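Response regulator (Pseudomonas putida, PDB 3HDV) probably acts as a signalling response regulator, its CheY-like receiver domain being the part seen here and presumably switched by phosphorylation of an aspartate. Local coordinates at residues Leu25-Ser29 with Arg30-Ala34. Sequence-based numbering, arbitrary orientation.
Sequences LYLKS and RGIDA
Leu27 O takes two backbone donors at the end of helix 17-29: Ile32 N at 2.8 Å and Arg30 N at 3.1 Å, arriving from opposite faces of its carbonyl plane. Gly31 N closes on Lys28 O at 2.9 Å, and with the Ile32 bond this makes a Schellman motif, positive-phi Gly31 (75°) being its C-prime residue. The tight part faces strand 9-13 and helix 114-124: Leu27 CD1 meets Ala34 CB at 3.8 Å, while Leu27 CD2 sits beside Ile32 CD1; both larger side chains also reach Val10 of that neighbouring strand.

Ser29 OG, set between its own N and carbonyl carbon (chi1 76°), bonds back to Tyr26 O at 2.8 Å. Arg30 N adds a weak bond to that oxygen, and Arg30 CG meets the Tyr26 ring obliquely, 4.2 Å from CE2. With an alanine in place of Ser29 the hydroxyl is gone, and Tyr26 O would probably keep just the weak Arg30 bond within this turn. Tyr26 of a neighbouring subunit packs on Ser29, and Leu25 of that subunit on Tyr26 and Arg30.

The solvent side is looser: extended Lys28 passes Ala34 O with CE at 3.4 Å, but its NZ stops 4.5 Å from Asp33 OD1, too far for a salt bridge; Asp33 OD2 pairs with Arg52. Backbone hydrogen bonds and buried aliphatic contacts, rather than Lys28–Asp33 charges, therefore appear to hold this helix-to-strand turn of the beta-alpha-beta unit.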
loop_
_atom_site.group_PDB
_atom_site.type_symbol
_atom_site.label_atom_id
_atom_site.label_comp_id
_atom_site.label_asym_id
_atom_site.label_seq_id
_atom_site.Cartn_x
_atom_site.Cartn_y
_atom_site.Cartn_z
ATOM N N LEU B 25 4.001 3.189 1.461
ATOM C CA LEU B 25 4.811 2.295 2.280
ATOM C C LEU B 25 5.926 1.607 1.445
ATOM O O LEU B 25 7.067 1.486 1.890
ATOM C CB LEU B 25 3.930 1.225 2.948
ATOM C CG LEU B 25 4.690 0.175 3.759
ATOM C CD1 LEU B 25 5.396 0.852 4.959
ATOM C CD2 LEU B 25 3.729 -0.941 4.209
ATOM N N TYR B 26 5.572 1.118 0.267
ATOM C CA TYR B 26 6.531 0.444 -0.586
ATOM C C TYR B 26 7.647 1.421 -0.942
ATOM O O TYR B 26 8.822 1.088 -0.769
ATOM C CB TYR B 26 5.870 -0.164 -1.827
ATOM C CG TYR B 26 6.817 -1.027 -2.651
ATOM C CD1 TYR B 26 7.037 -2.370 -2.312
ATOM C CD2 TYR B 26 7.520 -0.492 -3.743
ATOM C CE1 TYR B 26 7.943 -3.173 -3.051
ATOM C CE2 TYR B 26 8.428 -1.279 -4.494
ATOM C CZ TYR B 26 8.627 -2.618 -4.139
ATOM O OH TYR B 26 9.491 -3.413 -4.889
ATOM N N LEU B 27 7.289 2.625 -1.406
ATOM C CA LEU B 27 8.296 3.663 -1.732
ATOM C C LEU B 27 9.183 3.998 -0.554
ATOM O O LEU B 27 10.421 3.995 -0.674
ATOM C CB LEU B 27 7.639 4.930 -2.302
ATOM C CG LEU B 27 6.998 4.689 -3.673
ATOM C CD1 LEU B 27 6.051 5.860 -4.084
ATOM C CD2 LEU B 27 8.091 4.481 -4.747
ATOM N N LYS B 28 8.559 4.265 0.592
ATOM C CA LYS B 28 9.315 4.489 1.844
ATOM C C LYS B 28 10.189 3.288 2.287
ATOM O O LYS B 28 11.351 3.481 2.679
ATOM C CB LYS B 28 8.433 5.072 2.970
ATOM C CG LYS B 28 7.763 6.473 2.596
ATOM C CD LYS B 28 7.116 7.094 3.867
ATOM C CE LYS B 28 6.477 8.413 3.632
ATOM N NZ LYS B 28 5.837 8.953 4.909
ATOM N N SER B 29 9.688 2.061 2.170
ATOM C CA SER B 29 10.500 0.872 2.536
ATOM C C SER B 29 11.761 0.760 1.668
ATOM O O SER B 29 12.711 0.082 2.062
ATOM C CB SER B 29 9.708 -0.436 2.444
ATOM O OG SER B 29 9.551 -0.834 1.104
ATOM N N ARG B 30 11.752 1.433 0.501
ATOM C CA ARG B 30 12.891 1.440 -0.441
ATOM C C ARG B 30 13.678 2.736 -0.369
ATOM O O ARG B 30 14.453 3.036 -1.277
ATOM C CB ARG B 30 12.412 1.200 -1.881
ATOM C CG ARG B 30 11.740 -0.160 -2.107
ATOM C CD ARG B 30 12.673 -1.290 -1.710
ATOM N NE ARG B 30 13.866 -1.289 -2.552
ATOM C CZ ARG B 30 14.974 -2.003 -2.340
ATOM N NH1 ARG B 30 15.088 -2.822 -1.283
ATOM N NH2 ARG B 30 15.984 -1.888 -3.205
ATOM N N GLY B 31 13.485 3.489 0.716
ATOM C CA GLY B 31 14.156 4.761 0.954
ATOM C C GLY B 31 13.707 5.982 0.172
ATOM O O GLY B 31 14.440 6.998 0.133
ATOM N N ILE B 32 12.510 5.916 -0.441
ATOM C CA ILE B 32 11.976 7.032 -1.220
ATOM C C ILE B 32 10.780 7.669 -0.490
ATOM O O ILE B 32 9.763 6.996 -0.229
ATOM C CB ILE B 32 11.517 6.584 -2.627
ATOM C CG1 ILE B 32 12.694 5.993 -3.442
ATOM C CG2 ILE B 32 10.838 7.738 -3.367
ATOM C CD1 ILE B 32 12.258 5.061 -4.532
ATOM N N ASP B 33 10.910 8.957 -0.175
ATOM C CA ASP B 33 9.860 9.729 0.454
ATOM C C ASP B 33 8.630 9.835 -0.465
ATOM O O ASP B 33 8.772 10.026 -1.668
ATOM C CB ASP B 33 10.386 11.120 0.665
ATOM C CG ASP B 33 9.927 11.725 1.928
ATOM O OD1 ASP B 33 8.972 11.173 2.578
ATOM O OD2 ASP B 33 10.539 12.784 2.260
ATOM N N ALA B 34 7.436 9.732 0.104
ATOM C CA ALA B 34 6.226 9.786 -0.726
ATOM C C ALA B 34 5.103 10.412 0.017
ATOM O O ALA B 34 5.016 10.254 1.197
ATOM C CB ALA B 34 5.839 8.374 -1.201
#